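Local coordinates for oxidoreductase, short-chain dehydrogenase/reductase family (PDB 3L6E), which probably catalyses a nucleotide-dependent oxidoreduction as a short-chain dehydrogenase/reductase, perhaps the reduction of 3-dehydrosphinganine, at residues G27-M32 / V72-L77; E62-A67 / A116-R121; V174-S179 / A205-A210. All coordinates share one frame; numbering follows the deposited sequence.

Contact 1: G27-M32 / V72-L77; sequences GHQVSM and VEWGGL
The indole of Trp74 meets strand 29-34 with the edge of its six-membered ring, where Val30 N lies in the ring plane, 3.9 Å from Trp74 CH2. Gln29 and Ser31 sit on opposite sides of that plane and approach it obliquely. This is how a helix end docks on the parallel sheet of a Rossmann fold: helix 61-75 belongs to the long beta-alpha-beta crossover from strand 51-55 to strand 80-84, and on its way it passes over strand 29-34. Gln29 brings two parts of its chain to the indole. Its CB is 3.7 Å from Trp74 CH2, and because the chain bends at chi2 (-82°) the amide turns alongside the ring, Gln29 NE2 coming 4.0 Å from Trp74 CZ2. The amide and indole planes are 23° apart, so the two flat groups are not far from parallel. On the other side, Ser31 OG lies 3.4 Å from Trp74 CE3; the hydroxyl is hydrogen-bonded to His5 NE2. Trp74 extends this far with CG anti to its backbone N (chi1 171°), and it also rests on Ile52 of the edge strand 51-55. His5 ties the two segments together, since its ND1 is hydrogen-bonded to Gly76 O. Gly76, with positive phi, is where the chain leaves the helix, its N still bonded to Val72 O at 2.7 Å.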
ATOM      1  N   GLY A  27      16.379   0.028 -14.094  1.00 29.40           N
ATOM      2  CA  GLY A  27      17.830  -0.147 -14.020  1.00 29.48           C
ATOM      3  C   GLY A  27      18.407  -1.289 -13.194  1.00 29.30           C
ATOM      4  O   GLY A  27      19.612  -1.293 -12.938  1.00 29.27           O
ATOM      5  N   HIS A  28      17.576  -2.261 -12.791  1.00 28.55           N
ATOM      6  CA  HIS A  28      18.034  -3.379 -11.942  1.00 27.96           C
ATOM      7  C   HIS A  28      18.443  -4.601 -12.773  1.00 26.29           C
ATOM      8  O   HIS A  28      17.996  -4.760 -13.901  1.00 26.41           O
ATOM      9  CB  HIS A  28      16.923  -3.833 -10.986  1.00 29.63           C
ATOM     10  CG  HIS A  28      16.640  -2.899  -9.845  1.00 32.20           C
ATOM     11  ND1 HIS A  28      15.573  -2.023  -9.848  1.00 30.82           N
ATOM     12  CD2 HIS A  28      17.228  -2.770  -8.627  1.00 30.69           C
ATOM     13  CE1 HIS A  28      15.541  -1.370  -8.698  1.00 31.53           C
ATOM     14  NE2 HIS A  28      16.531  -1.806  -7.939  1.00 31.66           N
ATOM     15  N   GLN A  29      19.280  -5.465 -12.199  1.00 24.79           N
ATOM     16  CA  GLN A  29      19.539  -6.792 -12.743  1.00 23.72           C
ATOM     17  C   GLN A  29      18.633  -7.789 -12.044  1.00 22.14           C
ATOM     18  O   GLN A  29      18.397  -7.689 -10.844  1.00 21.28           O
ATOM     19  CB  GLN A  29      20.987  -7.213 -12.494  1.00 25.04           C
ATOM     20  CG  GLN A  29      22.039  -6.276 -13.052  1.00 45.97           C
ATOM     21  CD  GLN A  29      22.298  -6.519 -14.515  1.00 26.64           C
ATOM     22  OE1 GLN A  29      21.556  -6.036 -15.379  1.00 46.48           O
ATOM     23  NE2 GLN A  29      23.357  -7.267 -14.812  1.00 46.30           N
ATOM     24  N   VAL A  30      18.141  -8.780 -12.772  1.00 21.52           N
ATOM     25  CA  VAL A  30      17.112  -9.636 -12.184  1.00 20.98           C
ATOM     26  C   VAL A  30      17.409 -11.109 -12.375  1.00 20.41           C
ATOM     27  O   VAL A  30      17.565 -11.553 -13.496  1.00 19.50           O
ATOM     28  CB  VAL A  30      15.696  -9.284 -12.735  1.00 20.15           C
ATOM     29  CG1 VAL A  30      14.654 -10.149 -12.097  1.00 12.74           C
ATOM     30  CG2 VAL A  30      15.369  -7.841 -12.474  1.00 12.04           C
ATOM     31  N   SER A  31      17.515 -11.850 -11.273  1.00 20.95           N
ATOM     32  CA  SER A  31      17.613 -13.300 -11.350  1.00 22.12           C
ATOM     33  C   SER A  31      16.195 -13.868 -11.361  1.00 23.91           C
ATOM     34  O   SER A  31      15.489 -13.838 -10.336  1.00 23.42           O
ATOM     35  CB  SER A  31      18.394 -13.858 -10.168  1.00 21.29           C
ATOM     36  OG  SER A  31      19.769 -13.606 -10.323  1.00 45.00           O
HETATM   37  N   MSE A  32      15.767 -14.340 -12.522  1.00 26.01           N
HETATM   38  CA  MSE A  32      14.402 -14.854 -12.675  1.00 28.91           C
HETATM   39  C   MSE A  32      14.339 -16.320 -12.268  1.00 28.51           C
HETATM   40  O   MSE A  32      15.029 -17.149 -12.843  1.00 28.99           O
HETATM   41  CB  MSE A  32      13.934 -14.701 -14.126  1.00 31.59           C
HETATM   42  CG  MSE A  32      14.085 -13.301 -14.690  1.00 28.92           C
HETATM   43 SE   MSE A  32      13.508 -13.177 -16.547  1.00 36.94          SE
HETATM   44  CE  MSE A  32      14.663 -14.526 -17.342  1.00 28.71           C
ATOM     45  N   VAL A  72      23.039 -15.723  -6.694  1.00 25.00           N
ATOM     46  CA  VAL A  72      24.149 -15.033  -6.056  1.00 25.73           C
ATOM     47  C   VAL A  72      25.416 -15.126  -6.922  1.00 26.83           C
ATOM     48  O   VAL A  72      26.144 -14.144  -7.067  1.00 27.45           O
ATOM     49  CB  VAL A  72      24.403 -15.572  -4.636  1.00 25.37           C
ATOM     50  CG1 VAL A  72      25.767 -15.104  -4.105  1.00 19.30           C
ATOM     51  CG2 VAL A  72      23.274 -15.134  -3.697  1.00 19.17           C
ATOM     52  N   GLU A  73      25.652 -16.291  -7.524  1.00 27.36           N
ATOM     53  CA  GLU A  73      26.790 -16.470  -8.430  1.00 28.04           C
ATOM     54  C   GLU A  73      26.796 -15.408  -9.537  1.00 28.39           C
ATOM     55  O   GLU A  73      27.846 -14.833  -9.845  1.00 29.22           O
ATOM     56  CB  GLU A  73      26.780 -17.882  -9.027  1.00 28.50           C
ATOM     57  CG  GLU A  73      27.807 -18.147 -10.142  1.00 42.73           C
ATOM     58  CD  GLU A  73      27.693 -19.550 -10.742  1.00 29.36           C
ATOM     59  OE1 GLU A  73      28.626 -19.962 -11.475  1.00 42.67           O
ATOM     60  OE2 GLU A  73      26.677 -20.245 -10.483  1.00 42.83           O
ATOM     61  N   TRP A  74      25.622 -15.141 -10.111  1.00 27.60           N
ATOM     62  CA  TRP A  74      25.505 -14.260 -11.273  1.00 26.78           C
ATOM     63  C   TRP A  74      25.323 -12.777 -10.925  1.00 26.61           C
ATOM     64  O   TRP A  74      25.821 -11.905 -11.638  1.00 26.95           O
ATOM     65  CB  TRP A  74      24.377 -14.752 -12.188  1.00 26.05           C
ATOM     66  CG  TRP A  74      24.015 -13.824 -13.310  1.00 25.30           C
ATOM     67  CD1 TRP A  74      24.537 -13.814 -14.570  1.00 25.58           C
ATOM     68  CD2 TRP A  74      23.032 -12.777 -13.275  1.00 25.40           C
ATOM     69  NE1 TRP A  74      23.951 -12.819 -15.315  1.00 25.46           N
ATOM     70  CE2 TRP A  74      23.017 -12.175 -14.546  1.00 25.18           C
ATOM     71  CE3 TRP A  74      22.161 -12.294 -12.288  1.00 25.27           C
ATOM     72  CZ2 TRP A  74      22.164 -11.113 -14.864  1.00 25.45           C
ATOM     73  CZ3 TRP A  74      21.304 -11.240 -12.608  1.00 25.35           C
ATOM     74  CH2 TRP A  74      21.313 -10.666 -13.880  1.00 25.16           C
ATOM     75  N   GLY A  75      24.627 -12.486  -9.831  1.00 25.72           N
ATOM     76  CA  GLY A  75      24.373 -11.101  -9.478  1.00 24.69           C
ATOM     77  C   GLY A  75      24.854 -10.637  -8.126  1.00 24.30           C
ATOM     78  O   GLY A  75      24.605  -9.498  -7.742  1.00 24.00           O
ATOM     79  N   GLY A  76      25.547 -11.503  -7.394  1.00 24.81           N
ATOM     80  CA  GLY A  76      25.931 -11.174  -6.021  1.00 25.23           C
ATOM     81  C   GLY A  76      24.707 -11.208  -5.120  1.00 26.44           C
ATOM     82  O   GLY A  76      23.596 -11.569  -5.566  1.00 26.52           O
ATOM     83  N   LEU A  77      24.903 -10.853  -3.853  1.00 26.65           N
ATOM     84  CA  LEU A  77      23.814 -10.874  -2.878  1.00 26.62           C
ATOM     85  C   LEU A  77      22.714  -9.923  -3.335  1.00 26.85           C
ATOM     86  O   LEU A  77      23.020  -8.841  -3.857  1.00 27.24           O
ATOM     87  CB  LEU A  77      24.309 -10.487  -1.475  1.00 26.14           C
ATOM     88  CG  LEU A  77      25.372 -11.370  -0.823  1.00 27.67           C
ATOM     89  CD1 LEU A  77      25.724 -10.840   0.566  1.00 26.31           C
ATOM     90  CD2 LEU A  77      24.941 -12.830  -0.745  1.00 26.55           C
TER

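Contact 2: E62-A67 / A116-R121; sequences EDVDVA and AQQTVR. Unlike the reference sequence in segment 62-67: Asp63 (reference Glu).
Two neighbouring helices of the Rossmann fold, 61-75 and 98-123, are joined here by one glutamine, Gln118, which meets both a valine and an aspartate of the other helix. The backbones come nearest at Asp65 and Gln118, whose CA atoms are 7.4 Å apart. The apolar part of the contact is small: Val64 CG1 lies 3.9 Å from Gln118 CB and equally close to CG, the two side chains running past each other in opposite directions. Val64 also packs on Leu58. Beyond this hydrocarbon stem the glutamine chain bends at chi2 (77°), bringing its amide across to Asp65. There Gln118 NE2 donates to Asp65 OD1 at 2.8 Å, with an N-H...O angle of 151°. The carboxylate oxygen is approached on its anti side from somewhat out of plane, and the carboxylate and amide planes are steeply turned against each other, 68° apart. The other end of the same amide is held from its own helix. Arg121 grips Gln118 OE1 side-on with two nitrogens, NE at 3.1 Å and NH2 at 2.7 Å. Both come from the same face of the carbonyl plane: NE stands above it, while NH2 is only tilted from it. The oxygen lies close to the guanidinium plane. Gripped at both ends, the amide can hardly turn over. It stands between opposite charges that do not touch, Asp65 OD1 being 4.9 Å from Arg121 NE, and would probably be polarised by them, its N-H turned to the anion and its carbonyl to the cation.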
ATOM      1  N   GLU A  62      16.621 -28.716  -1.300  1.00 44.16           N
ATOM      2  CA  GLU A  62      17.831 -28.766  -2.117  1.00 43.82           C
ATOM      3  C   GLU A  62      17.699 -27.882  -3.360  1.00 42.73           C
ATOM      4  O   GLU A  62      18.595 -27.096  -3.659  1.00 42.76           O
ATOM      5  CB  GLU A  62      18.233 -30.209  -2.481  1.00 44.53           C
ATOM      6  CG  GLU A  62      17.105 -31.132  -2.953  1.00 60.14           C
ATOM      7  CD  GLU A  62      16.367 -31.806  -1.805  1.00 45.19           C
ATOM      8  OE1 GLU A  62      15.116 -31.721  -1.767  1.00 60.25           O
ATOM      9  OE2 GLU A  62      17.036 -32.413  -0.938  1.00 60.26           O
ATOM     10  N   ASP A  63      16.568 -27.998  -4.053  1.00 41.64           N
ATOM     11  CA  ASP A  63      16.280 -27.228  -5.267  1.00 40.64           C
ATOM     12  C   ASP A  63      16.341 -25.703  -5.036  1.00 38.94           C
ATOM     13  O   ASP A  63      16.754 -24.944  -5.913  1.00 38.23           O
ATOM     14  CB  ASP A  63      14.908 -27.632  -5.833  1.00 41.27           C
ATOM     15  CG  ASP A  63      14.802 -29.135  -6.132  1.00 51.38           C
ATOM     16  OD1 ASP A  63      15.227 -29.964  -5.295  1.00 41.65           O
ATOM     17  OD2 ASP A  63      14.273 -29.493  -7.209  1.00 41.61           O
ATOM     18  N   VAL A  64      15.939 -25.273  -3.843  1.00 38.12           N
ATOM     19  CA  VAL A  64      15.996 -23.860  -3.454  1.00 37.14           C
ATOM     20  C   VAL A  64      17.443 -23.423  -3.230  1.00 36.57           C
ATOM     21  O   VAL A  64      17.839 -22.348  -3.674  1.00 36.14           O
ATOM     22  CB  VAL A  64      15.125 -23.572  -2.210  1.00 36.50           C
ATOM     23  CG1 VAL A  64      15.323 -22.144  -1.706  1.00 30.91           C
ATOM     24  CG2 VAL A  64      13.664 -23.815  -2.535  1.00 30.66           C
ATOM     25  N   ASP A  65      18.209 -24.273  -2.544  1.00 36.62           N
ATOM     26  CA  ASP A  65      19.633 -24.063  -2.288  1.00 36.55           C
ATOM     27  C   ASP A  65      20.417 -23.839  -3.580  1.00 35.37           C
ATOM     28  O   ASP A  65      21.223 -22.908  -3.667  1.00 35.10           O
ATOM     29  CB  ASP A  65      20.229 -25.266  -1.532  1.00 37.68           C
ATOM     30  CG  ASP A  65      19.779 -25.342  -0.071  1.00 42.80           C
ATOM     31  OD1 ASP A  65      19.678 -24.296   0.607  1.00 38.71           O
ATOM     32  OD2 ASP A  65      19.547 -26.471   0.418  1.00 38.97           O
ATOM     33  N   VAL A  66      20.159 -24.696  -4.570  1.00 34.28           N
ATOM     34  CA  VAL A  66      20.855 -24.678  -5.854  1.00 33.40           C
ATOM     35  C   VAL A  66      20.518 -23.423  -6.652  1.00 32.59           C
ATOM     36  O   VAL A  66      21.409 -22.749  -7.172  1.00 32.93           O
ATOM     37  CB  VAL A  66      20.544 -25.967  -6.678  1.00 33.72           C
ATOM     38  CG1 VAL A  66      21.112 -25.882  -8.089  1.00 33.80           C
ATOM     39  CG2 VAL A  66      21.100 -27.213  -5.968  1.00 33.86           C
ATOM     40  N   ALA A  67      19.228 -23.105  -6.723  1.00 31.32           N
ATOM     41  CA  ALA A  67      18.740 -21.964  -7.489  1.00 30.18           C
ATOM     42  C   ALA A  67      19.269 -20.638  -6.943  1.00 28.84           C
ATOM     43  O   ALA A  67      19.582 -19.737  -7.715  1.00 28.61           O
ATOM     44  CB  ALA A  67      17.202 -21.954  -7.524  1.00 30.24           C
ATOM     45  N   ALA A 116      11.754 -17.830   2.034  1.00 23.69           N
ATOM     46  CA  ALA A 116      11.901 -16.918   3.152  1.00 23.04           C
ATOM     47  C   ALA A 116      13.121 -17.309   4.000  1.00 23.61           C
ATOM     48  O   ALA A 116      13.943 -16.458   4.322  1.00 23.11           O
ATOM     49  CB  ALA A 116      10.648 -16.899   3.983  1.00 22.69           C
ATOM     50  N   GLN A 117      13.256 -18.602   4.307  1.00 24.34           N
ATOM     51  CA  GLN A 117      14.369 -19.086   5.137  1.00 26.07           C
ATOM     52  C   GLN A 117      15.698 -18.942   4.435  1.00 26.88           C
ATOM     53  O   GLN A 117      16.699 -18.609   5.059  1.00 27.68           O
ATOM     54  CB  GLN A 117      14.183 -20.551   5.529  1.00 26.31           C
ATOM     55  CG  GLN A 117      13.067 -20.770   6.494  1.00 29.17           C
ATOM     56  CD  GLN A 117      12.758 -22.225   6.714  1.00 27.03           C
ATOM     57  OE1 GLN A 117      11.907 -22.553   7.539  1.00 29.86           O
ATOM     58  NE2 GLN A 117      13.453 -23.115   5.993  1.00 29.26           N
ATOM     59  N   GLN A 118      15.703 -19.223   3.140  1.00 27.32           N
ATOM     60  CA  GLN A 118      16.875 -19.013   2.312  1.00 28.65           C
ATOM     61  C   GLN A 118      17.265 -17.513   2.284  1.00 28.74           C
ATOM     62  O   GLN A 118      18.444 -17.182   2.289  1.00 28.78           O
ATOM     63  CB  GLN A 118      16.623 -19.591   0.910  1.00 29.34           C
ATOM     64  CG  GLN A 118      17.810 -19.580  -0.041  1.00 30.83           C
ATOM     65  CD  GLN A 118      18.841 -20.672   0.216  1.00 30.46           C
ATOM     66  OE1 GLN A 118      20.026 -20.480  -0.060  1.00 31.55           O
ATOM     67  NE2 GLN A 118      18.400 -21.823   0.735  1.00 31.24           N
ATOM     68  N   THR A 119      16.272 -16.621   2.290  1.00 28.85           N
ATOM     69  CA  THR A 119      16.507 -15.156   2.324  1.00 28.09           C
ATOM     70  C   THR A 119      17.037 -14.666   3.674  1.00 27.25           C
ATOM     71  O   THR A 119      17.890 -13.782   3.729  1.00 27.21           O
ATOM     72  CB  THR A 119      15.215 -14.363   1.962  1.00 28.21           C
ATOM     73  OG1 THR A 119      14.727 -14.802   0.687  1.00 20.60           O
ATOM     74  CG2 THR A 119      15.478 -12.844   1.921  1.00 20.07           C
ATOM     75  N   VAL A 120      16.512 -15.220   4.759  1.00 27.01           N
ATOM     76  CA  VAL A 120      16.999 -14.907   6.102  1.00 27.28           C
ATOM     77  C   VAL A 120      18.482 -15.313   6.181  1.00 27.85           C
ATOM     78  O   VAL A 120      19.350 -14.527   6.571  1.00 27.42           O
ATOM     79  CB  VAL A 120      16.168 -15.644   7.190  1.00 27.31           C
ATOM     80  CG1 VAL A 120      16.760 -15.443   8.582  1.00 21.49           C
ATOM     81  CG2 VAL A 120      14.691 -15.209   7.162  1.00 21.23           C
ATOM     82  N   ARG A 121      18.758 -16.537   5.756  1.00 28.47           N
ATOM     83  CA  ARG A 121      20.114 -17.056   5.722  1.00 29.69           C
ATOM     84  C   ARG A 121      21.053 -16.139   4.920  1.00 29.11           C
ATOM     85  O   ARG A 121      22.115 -15.734   5.420  1.00 28.81           O
ATOM     86  CB  ARG A 121      20.096 -18.480   5.159  1.00 30.94           C
ATOM     87  CG  ARG A 121      21.469 -19.044   4.826  1.00 54.43           C
ATOM     88  CD  ARG A 121      21.330 -20.370   4.083  1.00 33.12           C
ATOM     89  NE  ARG A 121      21.451 -20.206   2.629  1.00 54.60           N
ATOM     90  CZ  ARG A 121      22.602 -20.006   1.983  1.00 34.58           C
ATOM     91  NH1 ARG A 121      23.757 -19.924   2.650  1.00 54.67           N
ATOM     92  NH2 ARG A 121      22.600 -19.883   0.659  1.00 54.85           N
TER

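Contact 3: V174-S179 / A205-A210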
ATOM      1  N   VAL A 174       7.848  -7.246   3.462  1.00 21.19           N
ATOM      2  CA  VAL A 174       6.812  -6.498   2.757  1.00 20.72           C
ATOM      3  C   VAL A 174       5.837  -7.505   2.131  1.00 19.69           C
ATOM      4  O   VAL A 174       6.242  -8.427   1.416  1.00 18.89           O
ATOM      5  CB  VAL A 174       7.401  -5.562   1.670  1.00 20.72           C
ATOM      6  CG1 VAL A 174       6.279  -4.813   0.928  1.00 11.54           C
ATOM      7  CG2 VAL A 174       8.415  -4.532   2.299  1.00 11.57           C
ATOM      8  N   ASN A 175       4.560  -7.344   2.443  1.00 19.55           N
ATOM      9  CA  ASN A 175       3.533  -8.250   1.931  1.00 20.06           C
ATOM     10  C   ASN A 175       2.611  -7.510   0.950  1.00 18.69           C
ATOM     11  O   ASN A 175       2.067  -6.489   1.287  1.00 18.86           O
ATOM     12  CB  ASN A 175       2.739  -8.847   3.086  1.00 22.01           C
ATOM     13  CG  ASN A 175       3.568  -9.755   3.972  1.00 26.75           C
ATOM     14  OD1 ASN A 175       4.543 -10.380   3.540  1.00 23.70           O
ATOM     15  ND2 ASN A 175       3.168  -9.849   5.226  1.00 24.32           N
ATOM     16  N   LEU A 176       2.455  -8.025  -0.261  1.00 18.22           N
ATOM     17  CA  LEU A 176       1.719  -7.323  -1.311  1.00 18.13           C
ATOM     18  C   LEU A 176       0.510  -8.159  -1.751  1.00 18.96           C
ATOM     19  O   LEU A 176       0.656  -9.343  -2.007  1.00 18.17           O
ATOM     20  CB  LEU A 176       2.634  -7.063  -2.520  1.00 17.28           C
ATOM     21  CG  LEU A 176       4.029  -6.476  -2.211  1.00 26.36           C
ATOM     22  CD1 LEU A 176       4.999  -6.698  -3.350  1.00 18.43           C
ATOM     23  CD2 LEU A 176       3.975  -5.011  -1.846  1.00 16.72           C
ATOM     24  N   TYR A 177      -0.658  -7.514  -1.849  1.00 19.10           N
ATOM     25  CA  TYR A 177      -1.924  -8.191  -2.100  1.00 20.66           C
ATOM     26  C   TYR A 177      -2.682  -7.657  -3.328  1.00 20.90           C
ATOM     27  O   TYR A 177      -3.549  -6.797  -3.199  1.00 22.42           O
ATOM     28  CB  TYR A 177      -2.813  -8.067  -0.856  1.00 20.74           C
ATOM     29  CG  TYR A 177      -2.183  -8.594   0.412  1.00 23.43           C
ATOM     30  CD1 TYR A 177      -1.204  -7.842   1.118  1.00 21.10           C
ATOM     31  CD2 TYR A 177      -2.573  -9.821   0.932  1.00 20.85           C
ATOM     32  CE1 TYR A 177      -0.649  -8.326   2.306  1.00 23.16           C
ATOM     33  CE2 TYR A 177      -2.035 -10.316   2.110  1.00 22.97           C
ATOM     34  CZ  TYR A 177      -1.079  -9.567   2.801  1.00 21.79           C
ATOM     35  OH  TYR A 177      -0.532 -10.090   3.957  1.00 23.82           O
ATOM     36  N   PRO A 178      -2.319  -8.115  -4.517  1.00 20.89           N
ATOM     37  CA  PRO A 178      -3.118  -7.804  -5.707  1.00 22.50           C
ATOM     38  C   PRO A 178      -4.328  -8.719  -5.737  1.00 24.39           C
ATOM     39  O   PRO A 178      -4.157  -9.906  -5.965  1.00 24.98           O
ATOM     40  CB  PRO A 178      -2.208  -8.217  -6.874  1.00 22.19           C
ATOM     41  CG  PRO A 178      -0.941  -8.761  -6.264  1.00 34.91           C
ATOM     42  CD  PRO A 178      -1.205  -9.028  -4.819  1.00 21.20           C
ATOM     43  N   SER A 179      -5.521  -8.184  -5.500  1.00 25.81           N
ATOM     44  CA  SER A 179      -6.758  -8.967  -5.584  1.00 27.53           C
ATOM     45  C   SER A 179      -7.481  -8.711  -6.889  1.00 30.29           C
ATOM     46  O   SER A 179      -7.981  -7.606  -7.124  1.00 29.81           O
ATOM     47  CB  SER A 179      -7.707  -8.623  -4.440  1.00 26.77           C
ATOM     48  OG  SER A 179      -7.381  -9.350  -3.277  1.00 41.06           O
ATOM     49  N   ALA A 205       3.230  -1.912 -11.282  1.00 22.09           N
ATOM     50  CA  ALA A 205       3.597  -0.498 -11.180  1.00 22.35           C
ATOM     51  C   ALA A 205       3.326   0.063  -9.798  1.00 23.14           C
ATOM     52  O   ALA A 205       4.165   0.799  -9.252  1.00 23.69           O
ATOM     53  CB  ALA A 205       2.905   0.344 -12.287  1.00 21.85           C
ATOM     54  N   TYR A 206       2.166  -0.283  -9.223  1.00 23.18           N
ATOM     55  CA  TYR A 206       1.888   0.036  -7.819  1.00 23.41           C
ATOM     56  C   TYR A 206       2.890  -0.607  -6.877  1.00 23.87           C
ATOM     57  O   TYR A 206       3.361   0.037  -5.953  1.00 22.52           O
ATOM     58  CB  TYR A 206       0.496  -0.438  -7.383  1.00 22.43           C
ATOM     59  CG  TYR A 206      -0.627   0.462  -7.821  1.00 20.95           C
ATOM     60  CD1 TYR A 206      -0.622   1.824  -7.507  1.00 21.98           C
ATOM     61  CD2 TYR A 206      -1.687  -0.043  -8.561  1.00 21.38           C
ATOM     62  CE1 TYR A 206      -1.660   2.651  -7.927  1.00 20.60           C
ATOM     63  CE2 TYR A 206      -2.715   0.764  -8.962  1.00 20.51           C
ATOM     64  CZ  TYR A 206      -2.704   2.099  -8.639  1.00 20.98           C
ATOM     65  OH  TYR A 206      -3.751   2.883  -9.068  1.00 20.86           O
HETATM   66  N   MSE A 207       3.167  -1.888  -7.114  1.00 25.83           N
HETATM   67  CA  MSE A 207       4.034  -2.694  -6.258  1.00 28.49           C
HETATM   68  C   MSE A 207       5.477  -2.157  -6.274  1.00 26.67           C
HETATM   69  O   MSE A 207       6.088  -1.986  -5.219  1.00 26.72           O
HETATM   70  CB  MSE A 207       3.993  -4.172  -6.678  1.00 32.56           C
HETATM   71  CG  MSE A 207       2.639  -4.846  -6.470  1.00 29.83           C
HETATM   72 SE   MSE A 207       2.496  -6.670  -7.226  0.98 40.81          SE
HETATM   73  CE  MSE A 207       3.414  -7.653  -5.872  1.00 29.38           C
ATOM     74  N   LEU A 208       5.992  -1.874  -7.463  1.00 24.70           N
ATOM     75  CA  LEU A 208       7.352  -1.366  -7.605  1.00 24.17           C
ATOM     76  C   LEU A 208       7.502   0.059  -7.076  1.00 24.01           C
ATOM     77  O   LEU A 208       8.534   0.398  -6.511  1.00 23.89           O
ATOM     78  CB  LEU A 208       7.836  -1.444  -9.051  1.00 23.25           C
ATOM     79  CG  LEU A 208       7.901  -2.834  -9.681  1.00 27.93           C
ATOM     80  CD1 LEU A 208       8.274  -2.723 -11.155  1.00 23.74           C
ATOM     81  CD2 LEU A 208       8.836  -3.763  -8.949  1.00 22.75           C
ATOM     82  N   ASP A 209       6.479   0.890  -7.249  1.00 23.98           N
ATOM     83  CA  ASP A 209       6.504   2.191  -6.589  1.00 24.30           C
ATOM     84  C   ASP A 209       6.531   1.982  -5.080  1.00 23.99           C
ATOM     85  O   ASP A 209       7.266   2.640  -4.376  1.00 24.52           O
ATOM     86  CB  ASP A 209       5.322   3.073  -6.974  1.00 23.99           C
ATOM     87  CG  ASP A 209       5.438   3.638  -8.370  1.00 22.47           C
ATOM     88  OD1 ASP A 209       6.405   3.309  -9.082  1.00 24.80           O
ATOM     89  OD2 ASP A 209       4.549   4.423  -8.760  1.00 23.94           O
ATOM     90  N   ALA A 210       5.720   1.063  -4.590  1.00 23.75           N
ATOM     91  CA  ALA A 210       5.657   0.818  -3.168  1.00 23.41           C
ATOM     92  C   ALA A 210       7.013   0.286  -2.652  1.00 24.17           C
ATOM     93  O   ALA A 210       7.396   0.569  -1.538  1.00 24.51           O
ATOM     94  CB  ALA A 210       4.537  -0.141  -2.853  1.00 22.12           C
TER
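Ala210 N bonds to Tyr206 O at 2.9 Å, closing the helical turn from which Met207 reaches across to Leu176 and Pro178 of strand 171-181. Met207, present as selenomethionine, carries the contact alone from the helix side. Its CG, anti to the carbonyl carbon (chi1 -66°), and a straight chi2 (172°) carry the selenium out toward the strand. The selenium is the sounder marker of the approach: Met207 SE is 4.1 Å from Pro178 CG, where the two side chains cross at about a right angle. Toward Leu176 the modelled methyl is too close, so the details of that packing are doubtful. The CA atoms of Leu176 and Met207 are 7.2 Å apart, the nearest pair of the two backbones. This is a helix laid against a sheet in a Rossmann fold: strand 171-181 runs parallel between strands 128-137 and 217-226, and helix 200-210 belongs to the connection leading on to the last of these. The apolar layer spreads beyond the pair, for Met207 also touches Val133 and Leu19, whereas Leu176 and Ala210 share Leu222 of strand 217-226. The same helix faces the second subunit, where Tyr206 OH is hydrogen-bonded to Glu212 O and the Tyr206 ring makes a cation-pi contact with Arg214, both of that neighbouring chain.

The three contacts illustrate how one central parallel sheet gathers helices around it. Contacts 1 and 2 share helix 61-75, which meets strand 29-34 near its end and helix 98-123 nearer its start; their centres are 15 Å apart and their nearest atoms about 5 Å. Contact 3 lies farther along the same sheet, its centre 21 Å from that of contact 1 and 23 Å from that of contact 2, with the chain's centre between contacts 2 and 3. Of the three, contact 3 alone reaches the second subunit. The family's glycine-rich nucleotide-binding motif, after strand 5-9, and the YxxxK motif of helix 145-165 lie outside all six segments.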